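Local coordinates for protein o-succinylbenzoate synthase (Synechococcus elongatus, PDB 2OZT) that converts SHCHC to 2-succinylbenzoate with loss of water, a metal-dependent step on the pathway to phylloquinone, at residues A[152-155]-A[156-160]; A[208-211]-A[212-216]; A[242-246]-A[247-251]; A[273-276]-A[277-281]. One frame throughout, in Å; residues are numbered along the deposited sequence.

In the fold
All four contacts are local and belong to the barrel domain of this enolase-superfamily enzyme. Contacts 1 and 2 finish two outer helices, each between neighbouring strands of the parallel sheet; their centres lie about 25 Å apart and their nearest atoms about 10 Å. Contact 3 follows strand 241-244 into a short helical turn and holds Lys245, the predicted proton acceptor, whose side chain is about 7 Å from the bound sodium ion. Contact 4 starts the helix after the next strand. Its centre is about 12 Å from that of contact 3, and the two touch: Leu248 CG meets Ala273 CB at 3.7 Å. The Glu275 side chain lies about 6 Å from that of Lys245.

Contact 1: A[152-155]-A[156-160]; sequences KALL and AALPP
Backbone bonds tie Lys152-Leu155 to the residues that follow as helix 144-157 runs out. Ala156 N donates to Lys152 O at 3.1 Å and Ala157 N to Ala153 O at 3.0 Å, both in the i to i+4 pattern. The last of the series joins Leu158 N to Leu154 O at 2.9 Å, while Ala157 N adds a weak bond to the same oxygen. Leu158 then leaves helical geometry with a psi of 141°, and Pro159 and Pro160, which have no N-H to give, carry the chain onward. This is the helix of a beta-alpha-beta unit in the barrel domain, between strands 134-138 and 163-167. Here Leu154 and Leu155 are buried, as suits their apolar side chains, while Lys152, Ala156 and Ala157 are exposed. Leu154 and Leu158 meet on the buried side, their side chains crossing at a slant with Leu154 CD1 4.0 Å from Leu158 CG. Leu154 swings CG opposite its own N (chi1 178°), which carries CD1 toward Leu158, and its side chain also packs on Leu121 and Trp124 of helix 120-129. Leu158 CG lies just 3.3 Å from Leu154 O, so the branch covers the oxygen that its own N-H grips. Replacing Leu158 by alanine would probably open a gap beside Leu154 CD1 and thin the cover over Leu154 O. Leu155 faces strand 163-167, where it shares Leu164 with Leu154, and the carbonyls of Leu155 and Leu158 both accept from Lys191 NZ.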
loop_
_atom_site.group_PDB
_atom_site.type_symbol
_atom_site.label_atom_id
_atom_site.label_comp_id
_atom_site.label_asym_id
_atom_site.label_seq_id
_atom_site.Cartn_x
_atom_site.Cartn_y
_atom_site.Cartn_z
ATOM N N LYS A 152 17.722 -11.739 -16.547
ATOM C CA LYS A 152 18.371 -13.029 -16.693
ATOM C C LYS A 152 19.530 -13.185 -15.668
ATOM O O LYS A 152 19.649 -14.227 -14.999
ATOM C CB LYS A 152 18.855 -13.205 -18.154
ATOM C CG LYS A 152 19.547 -14.523 -18.412
ATOM C CD LYS A 152 19.696 -14.722 -19.939
ATOM C CE LYS A 152 20.668 -15.848 -20.272
ATOM N NZ LYS A 152 20.178 -17.157 -19.778
ATOM N N ALA A 153 20.353 -12.153 -15.541
ATOM C CA ALA A 153 21.477 -12.172 -14.593
ATOM C C ALA A 153 20.977 -12.174 -13.135
ATOM O O ALA A 153 21.540 -12.863 -12.271
ATOM C CB ALA A 153 22.369 -10.976 -14.843
ATOM N N LEU A 154 19.915 -11.398 -12.879
ATOM C CA LEU A 154 19.364 -11.298 -11.516
ATOM C C LEU A 154 18.799 -12.621 -11.083
ATOM O O LEU A 154 19.027 -13.069 -9.937
ATOM C CB LEU A 154 18.323 -10.175 -11.505
ATOM C CG LEU A 154 17.596 -9.956 -10.172
ATOM C CD1 LEU A 154 18.576 -9.567 -9.028
ATOM C CD2 LEU A 154 16.508 -8.899 -10.351
ATOM N N LEU A 155 18.069 -13.291 -11.980
ATOM C CA LEU A 155 17.496 -14.574 -11.613
ATOM C C LEU A 155 18.558 -15.629 -11.375
ATOM O O LEU A 155 18.397 -16.474 -10.494
ATOM C CB LEU A 155 16.527 -15.064 -12.670
ATOM C CG LEU A 155 15.235 -14.286 -12.841
ATOM C CD1 LEU A 155 14.512 -14.785 -14.066
ATOM C CD2 LEU A 155 14.384 -14.453 -11.575
ATOM N N ALA A 156 19.635 -15.574 -12.161
ATOM C CA ALA A 156 20.771 -16.476 -11.934
ATOM C C ALA A 156 21.499 -16.241 -10.619
ATOM O O ALA A 156 21.985 -17.196 -9.992
ATOM C CB ALA A 156 21.728 -16.373 -13.099
ATOM N N ALA A 157 21.587 -14.980 -10.200
ATOM C CA ALA A 157 22.302 -14.590 -8.984
ATOM C C ALA A 157 21.516 -14.771 -7.670
ATOM O O ALA A 157 22.103 -15.046 -6.640
ATOM C CB ALA A 157 22.736 -13.165 -9.111
ATOM N N LEU A 158 20.196 -14.584 -7.707
ATOM C CA LEU A 158 19.412 -14.652 -6.459
ATOM C C LEU A 158 19.511 -16.032 -5.841
ATOM O O LEU A 158 19.508 -17.039 -6.543
ATOM C CB LEU A 158 17.942 -14.299 -6.721
ATOM C CG LEU A 158 17.650 -12.815 -6.965
ATOM C CD1 LEU A 158 16.220 -12.666 -7.485
ATOM C CD2 LEU A 158 17.776 -12.062 -5.662
ATOM N N PRO A 159 19.613 -16.106 -4.505
ATOM C CA PRO A 159 19.769 -17.446 -3.898
ATOM C C PRO A 159 18.511 -18.287 -3.964
ATOM O O PRO A 159 17.401 -17.757 -4.150
ATOM C CB PRO A 159 20.079 -17.132 -2.420
ATOM C CG PRO A 159 20.528 -15.690 -2.408
ATOM C CD PRO A 159 19.677 -15.037 -3.489
ATOM N N PRO A 160 18.639 -19.603 -3.750
ATOM C CA PRO A 160 17.464 -20.459 -3.626
ATOM C C PRO A 160 16.490 -19.931 -2.597
ATOM O O PRO A 160 16.901 -19.529 -1.463
ATOM C CB PRO A 160 18.043 -21.798 -3.138
ATOM C CG PRO A 160 19.466 -21.774 -3.614
ATOM C CD PRO A 160 19.919 -20.348 -3.607
#

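Contact 2: A[208-211]-A[212-216]; sequences LSLA and QTVTT
With chi1 at -178°, Leu208 sends CG away from its own N and toward the amide of Gln212, whose extended chain runs back along the helix to meet it. Leu208 CD1 lies 3.6 Å from Gln212 NE2, and the two side chains slant across each other, the leucine branch packing against the amide end. Thr213 turns the other way: its chi1 of 56° sets OG1 between N and the carbonyl carbon, where it donates to Ser209 O at 2.8 Å. A beta-hydroxyl suits this place because it can bond back to a carbonyl of the preceding turn. Helix 204-213 of the barrel domain ends here. Gln212 N still bonds Leu208 O at 3.0 Å, but Leu210 O takes two donors, Val214 N at 2.9 Å and Thr213 N from well above the carbonyl plane. Leu210 CD2 reaches Val214 CG1 at 3.9 Å, both apolar residues facing helix 174-187. An alanine at Leu208 is likely to leave the Gln212 amide without its apolar support and freer to turn. The carbonyl of Ala211, in the last turn, meets two waters; one donates to it and to Val214 O, the latter at 2.8 Å, and the other lies 2.9 Å from both Ala211 O and Thr216 O. Carbonyls at this helix end are thus served by a hydroxyl and by water as well as by backbone N-H groups.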
loop_
_atom_site.group_PDB
_atom_site.type_symbol
_atom_site.label_atom_id
_atom_site.label_comp_id
_atom_site.label_asym_id
_atom_site.label_seq_id
_atom_site.Cartn_x
_atom_site.Cartn_y
_atom_site.Cartn_z
ATOM N N LEU A 208 -7.240 -7.022 -18.099
ATOM C CA LEU A 208 -8.024 -8.217 -17.806
ATOM C C LEU A 208 -7.724 -9.368 -18.777
ATOM O O LEU A 208 -7.455 -10.503 -18.376
ATOM C CB LEU A 208 -9.504 -7.858 -17.768
ATOM C CG LEU A 208 -10.468 -8.993 -17.420
ATOM C CD1 LEU A 208 -10.230 -9.540 -15.983
ATOM C CD2 LEU A 208 -11.928 -8.504 -17.598
ATOM N N SER A 209 -7.706 -9.048 -20.083
ATOM C CA SER A 209 -7.417 -10.054 -21.094
ATOM C C SER A 209 -6.014 -10.663 -20.936
ATOM O O SER A 209 -5.839 -11.868 -21.013
ATOM C CB SER A 209 -7.559 -9.464 -22.503
ATOM O OG SER A 209 -7.272 -10.492 -23.424
ATOM N N LEU A 210 -5.020 -9.812 -20.650
ATOM C CA LEU A 210 -3.688 -10.333 -20.366
ATOM C C LEU A 210 -3.723 -11.284 -19.162
ATOM O O LEU A 210 -3.189 -12.374 -19.212
ATOM C CB LEU A 210 -2.700 -9.194 -20.070
ATOM C CG LEU A 210 -2.147 -8.420 -21.269
ATOM C CD1 LEU A 210 -1.384 -7.195 -20.762
ATOM C CD2 LEU A 210 -1.269 -9.341 -22.145
ATOM N N ALA A 211 -4.334 -10.858 -18.057
ATOM C CA ALA A 211 -4.308 -11.746 -16.910
ATOM C C ALA A 211 -4.952 -13.094 -17.191
ATOM O O ALA A 211 -4.554 -14.102 -16.629
ATOM C CB ALA A 211 -5.001 -11.093 -15.773
ATOM N N GLN A 212 -5.999 -13.062 -18.021
ATOM C CA GLN A 212 -6.741 -14.281 -18.361
ATOM C C GLN A 212 -6.017 -15.189 -19.367
ATOM O O GLN A 212 -6.435 -16.319 -19.580
ATOM C CB GLN A 212 -8.117 -13.902 -18.924
ATOM C CG GLN A 212 -9.031 -13.272 -17.851
ATOM C CD GLN A 212 -10.268 -12.592 -18.459
ATOM O OE1 GLN A 212 -10.238 -12.118 -19.595
ATOM N NE2 GLN A 212 -11.317 -12.491 -17.686
ATOM N N THR A 213 -4.921 -14.714 -19.934
ATOM C CA THR A 213 -4.305 -15.498 -21.008
ATOM C C THR A 213 -2.829 -15.803 -20.830
ATOM O O THR A 213 -2.336 -16.809 -21.362
ATOM C CB THR A 213 -4.458 -14.795 -22.359
ATOM O OG1 THR A 213 -3.918 -13.474 -22.287
ATOM C CG2 THR A 213 -5.919 -14.705 -22.756
ATOM N N VAL A 214 -2.103 -14.966 -20.102
ATOM C CA VAL A 214 -0.657 -15.199 -19.969
ATOM C C VAL A 214 -0.308 -16.099 -18.796
ATOM O O VAL A 214 -1.097 -16.211 -17.855
ATOM C CB VAL A 214 0.147 -13.879 -19.872
ATOM C CG1 VAL A 214 -0.202 -12.955 -21.032
ATOM C CG2 VAL A 214 -0.179 -13.135 -18.540
ATOM N N THR A 215 0.896 -16.670 -18.808
ATOM C CA THR A 215 1.295 -17.674 -17.841
ATOM C C THR A 215 1.893 -17.120 -16.544
ATOM O O THR A 215 2.039 -17.855 -15.578
ATOM C CB THR A 215 2.258 -18.708 -18.471
ATOM O OG1 THR A 215 3.371 -18.032 -19.077
ATOM C CG2 THR A 215 1.505 -19.462 -19.567
ATOM N N THR A 216 2.224 -15.837 -16.534
ATOM C CA THR A 216 2.788 -15.182 -15.343
ATOM C C THR A 216 1.677 -14.385 -14.665
ATOM O O THR A 216 0.932 -13.700 -15.345
ATOM C CB THR A 216 3.903 -14.191 -15.757
ATOM O OG1 THR A 216 4.924 -14.905 -16.486
ATOM C CG2 THR A 216 4.545 -13.522 -14.548
HETATM O O HOH W 1 -1.941 -13.875 -15.406
HETATM O O HOH W 2 -3.732 -17.009 -17.482
#

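Contact 3: A[242-246]-A[247-251]; sequences FVIKT and ALFGD
Backbone bonds make the turn between Lys245 and Phe249. Leu248 N donates to Lys245 O at 2.9 Å, and Phe249 N makes a weak bond to Thr246 O. Water 3 joins Thr246 O to Gly250 O, donating to each at 2.8 Å. Gly250 ends the short helical turn with a phi of 131°, angles at which a CB would collide with the carbonyl of Phe249.

Two apolar contacts accompany the turn. Lys245 CB lies 3.8 Å from Leu248 CD1, so the root of the lysine packs on leucine while its end departs. Ile244 CG2 touches Phe249 CD1 at 4.2 Å, obliquely to the ring; both side chains also reach helix 227-235.

Polar bonds hold the Lys245 amine, in the barrel region at the C-terminal strand ends where catalytic residues of this superfamily usually lie. Bends at chi2 (69°) and chi3 fold the Lys245 chain back along strand 241-244, and NZ donates to Val243 O at 2.7 Å. The same nitrogen bonds Val224 O and forms a salt bridge with Asp221, a metal ligand. The predicted proton acceptor is therefore held by three oxygens beside the metal site.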
loop_
_atom_site.group_PDB
_atom_site.type_symbol
_atom_site.label_atom_id
_atom_site.label_comp_id
_atom_site.label_asym_id
_atom_site.label_seq_id
_atom_site.Cartn_x
_atom_site.Cartn_y
_atom_site.Cartn_z
ATOM N N PHE A 242 -3.992 -8.445 -5.859
ATOM C CA PHE A 242 -4.427 -7.075 -5.586
ATOM C C PHE A 242 -3.462 -6.515 -4.546
ATOM O O PHE A 242 -3.248 -7.161 -3.512
ATOM C CB PHE A 242 -5.783 -7.118 -4.874
ATOM C CG PHE A 242 -6.950 -7.646 -5.697
ATOM C CD1 PHE A 242 -7.837 -6.774 -6.293
ATOM C CD2 PHE A 242 -7.209 -9.019 -5.772
ATOM C CE1 PHE A 242 -8.955 -7.270 -7.003
ATOM C CE2 PHE A 242 -8.327 -9.494 -6.478
ATOM C CZ PHE A 242 -9.176 -8.612 -7.077
ATOM N N VAL A 243 -2.853 -5.374 -4.834
ATOM C CA VAL A 243 -1.962 -4.735 -3.848
ATOM C C VAL A 243 -2.828 -3.712 -3.087
ATOM O O VAL A 243 -3.305 -2.736 -3.670
ATOM C CB VAL A 243 -0.775 -4.052 -4.544
ATOM C CG1 VAL A 243 0.147 -3.387 -3.519
ATOM C CG2 VAL A 243 0.006 -5.086 -5.397
ATOM N N ILE A 244 -3.085 -3.981 -1.808
ATOM C CA ILE A 244 -4.008 -3.169 -1.018
ATOM C C ILE A 244 -3.244 -2.150 -0.196
ATOM O O ILE A 244 -2.357 -2.531 0.605
ATOM C CB ILE A 244 -4.749 -4.091 -0.025
ATOM C CG1 ILE A 244 -5.546 -5.194 -0.739
ATOM C CG2 ILE A 244 -5.687 -3.267 0.905
ATOM C CD1 ILE A 244 -6.600 -4.677 -1.745
ATOM N N LYS A 245 -3.568 -0.872 -0.403
ATOM C CA LYS A 245 -3.017 0.193 0.449
ATOM C C LYS A 245 -4.060 0.535 1.485
ATOM O O LYS A 245 -4.973 1.317 1.249
ATOM C CB LYS A 245 -2.694 1.464 -0.352
ATOM C CG LYS A 245 -1.443 1.337 -1.255
ATOM C CD LYS A 245 -1.573 0.384 -2.487
ATOM C CE LYS A 245 -2.678 0.784 -3.462
ATOM N NZ LYS A 245 -2.681 -0.253 -4.623
ATOM N N THR A 246 -3.931 -0.128 2.634
ATOM C CA THR A 246 -4.989 -0.056 3.640
ATOM C C THR A 246 -5.303 1.393 4.053
ATOM O O THR A 246 -6.476 1.720 4.294
ATOM C CB THR A 246 -4.606 -0.917 4.804
ATOM O OG1 THR A 246 -4.432 -2.269 4.368
ATOM C CG2 THR A 246 -5.670 -0.944 5.915
ATOM N N ALA A 247 -4.283 2.237 4.125
ATOM C CA ALA A 247 -4.522 3.615 4.561
ATOM C C ALA A 247 -5.367 4.402 3.573
ATOM O O ALA A 247 -5.939 5.453 3.924
ATOM C CB ALA A 247 -3.180 4.320 4.798
ATOM N N LEU A 248 -5.415 3.931 2.307
ATOM C CA LEU A 248 -6.149 4.657 1.256
ATOM C C LEU A 248 -7.498 4.045 0.889
ATOM O O LEU A 248 -8.241 4.601 0.089
ATOM C CB LEU A 248 -5.331 4.695 -0.051
ATOM C CG LEU A 248 -3.882 5.118 0.096
ATOM C CD1 LEU A 248 -3.217 5.143 -1.330
ATOM C CD2 LEU A 248 -3.803 6.509 0.802
ATOM N N PHE A 249 -7.781 2.878 1.477
ATOM C CA PHE A 249 -8.768 1.962 0.928
ATOM C C PHE A 249 -10.202 2.208 1.396
ATOM O O PHE A 249 -11.147 1.996 0.617
ATOM C CB PHE A 249 -8.298 0.554 1.316
ATOM C CG PHE A 249 -9.297 -0.540 1.115
ATOM C CD1 PHE A 249 -9.290 -1.341 -0.056
ATOM C CD2 PHE A 249 -10.204 -0.835 2.135
ATOM C CE1 PHE A 249 -10.209 -2.412 -0.188
ATOM C CE2 PHE A 249 -11.143 -1.861 1.989
ATOM C CZ PHE A 249 -11.121 -2.650 0.834
ATOM N N GLY A 250 -10.398 2.707 2.624
ATOM C CA GLY A 250 -11.741 2.807 3.180
ATOM C C GLY A 250 -11.790 2.241 4.578
ATOM O O GLY A 250 -10.755 2.047 5.222
ATOM N N ASP A 251 -13.004 1.962 5.058
ATOM C CA ASP A 251 -13.149 1.298 6.359
ATOM C C ASP A 251 -12.503 -0.096 6.233
ATOM O O ASP A 251 -12.875 -0.833 5.348
ATOM C CB ASP A 251 -14.655 1.163 6.637
ATOM C CG ASP A 251 -14.970 0.683 8.050
ATOM O OD1 ASP A 251 -14.220 -0.094 8.651
ATOM O OD2 ASP A 251 -16.015 1.126 8.589
HETATM O O HOH W 3 -8.654 0.170 5.180
#

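Contact 4: A[273-276]-A[277-281]; sequences ALEG and AIART
Glu275 and Arg280 join across the start of helix 277-290, which follows strand 268-270 after a loop in the modified TIM barrel, (beta/alpha)7beta, of the enolase superfamily. Ala273 opens the segment: its N donates to Glu275 OE2 at 2.9 Å, almost straight but from above the carboxylate plane, fixing one end of the acid. Leu274 comes next, its CA near the Arg280 guanidinium. Glu275 carries most of the contact. A chi1 of 63° puts CG between the backbone N and the carbonyl carbon, and the bend at chi2 brings the carboxylate back toward the loop. CG rests on Ala279 CB at 3.5 Å, a close approach that suits a methyl at this position. OE1 takes a weak bond from Arg280 NE at 3.0 Å as part of a salt bridge, and also accepts from Ser272 OG. The carboxylate and guanidinium planes stand 88° apart, so this is no flat, two-pronged pairing. Instead Glu275 O draws weak bonds from both NE and NH2 of the arginine, and NH2 has a further partner in Arg304 O. With these oxygens around it, the buried guanidinium is probably well compensated. Gly276, at the N-cap, has no side chain to offer as a cap; Glu46, from strand 42-47 of the other domain, accepts from Gly276 N and Ala279 N, bringing a carboxylate to the helix start. The first full helical turn closes with Arg280 N donating to Gly276 O at 2.9 Å, N-H...O 165°.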
loop_
_atom_site.group_PDB
_atom_site.type_symbol
_atom_site.label_atom_id
_atom_site.label_comp_id
_atom_site.label_asym_id
_atom_site.label_seq_id
_atom_site.Cartn_x
_atom_site.Cartn_y
_atom_site.Cartn_z
ATOM N N ALA A 273 1.438 3.366 1.589
ATOM C CA ALA A 273 1.155 4.591 0.835
ATOM C C ALA A 273 2.015 5.731 1.412
ATOM O O ALA A 273 1.583 6.895 1.406
ATOM C CB ALA A 273 -0.310 4.955 1.002
ATOM N N LEU A 274 3.208 5.396 1.917
ATOM C CA LEU A 274 4.097 6.394 2.555
ATOM C C LEU A 274 3.358 7.178 3.619
ATOM O O LEU A 274 3.395 8.426 3.682
ATOM C CB LEU A 274 4.721 7.332 1.494
ATOM C CG LEU A 274 5.581 6.647 0.428
ATOM C CD1 LEU A 274 6.122 7.734 -0.500
ATOM C CD2 LEU A 274 6.716 5.832 1.037
ATOM N N GLU A 275 2.678 6.423 4.470
ATOM C CA GLU A 275 1.922 6.992 5.586
ATOM C C GLU A 275 2.812 7.036 6.833
ATOM O O GLU A 275 3.911 6.491 6.854
ATOM C CB GLU A 275 0.625 6.181 5.840
ATOM C CG GLU A 275 0.843 4.745 6.259
ATOM C CD GLU A 275 1.372 3.844 5.138
ATOM O OE1 GLU A 275 2.593 3.585 5.128
ATOM O OE2 GLU A 275 0.554 3.386 4.326
ATOM N N GLY A 276 2.322 7.672 7.905
ATOM C CA GLY A 276 3.153 7.809 9.096
ATOM C C GLY A 276 2.917 6.678 10.085
ATOM O O GLY A 276 2.199 5.694 9.784
ATOM N N ALA A 277 3.536 6.807 11.267
ATOM C CA ALA A 277 3.529 5.739 12.258
ATOM C C ALA A 277 2.144 5.434 12.836
ATOM O O ALA A 277 1.865 4.276 13.196
ATOM C CB ALA A 277 4.481 6.108 13.390
ATOM N N ILE A 278 1.274 6.426 12.915
ATOM C CA ILE A 278 -0.073 6.155 13.433
ATOM C C ILE A 278 -0.807 5.193 12.480
ATOM O O ILE A 278 -1.282 4.148 12.878
ATOM C CB ILE A 278 -0.844 7.437 13.706
ATOM C CG1 ILE A 278 -0.182 8.120 14.909
ATOM C CG2 ILE A 278 -2.320 7.140 13.943
ATOM C CD1 ILE A 278 -0.786 9.546 15.223
ATOM N N ALA A 279 -0.810 5.526 11.185
ATOM C CA ALA A 279 -1.465 4.659 10.197
ATOM C C ALA A 279 -0.766 3.320 10.089
ATOM O O ALA A 279 -1.417 2.294 10.017
ATOM C CB ALA A 279 -1.415 5.359 8.813
ATOM N N ARG A 280 0.570 3.329 10.034
ATOM C CA ARG A 280 1.292 2.027 9.871
ATOM C C ARG A 280 0.997 1.108 11.062
ATOM O O ARG A 280 0.772 -0.080 10.860
ATOM C CB ARG A 280 2.810 2.198 9.730
ATOM C CG ARG A 280 3.166 2.832 8.444
ATOM C CD ARG A 280 4.590 2.555 7.933
ATOM N NE ARG A 280 4.879 3.645 7.004
ATOM C CZ ARG A 280 6.077 4.005 6.545
ATOM N NH1 ARG A 280 7.183 3.317 6.885
ATOM N NH2 ARG A 280 6.153 5.052 5.731
ATOM N N THR A 281 0.992 1.660 12.282
ATOM C CA THR A 281 0.746 0.821 13.450
ATOM C C THR A 281 -0.681 0.292 13.427
ATOM O O THR A 281 -0.909 -0.881 13.739
ATOM C CB THR A 281 1.034 1.569 14.760
ATOM O OG1 THR A 281 2.348 2.115 14.704
ATOM C CG2 THR A 281 1.017 0.574 15.941
#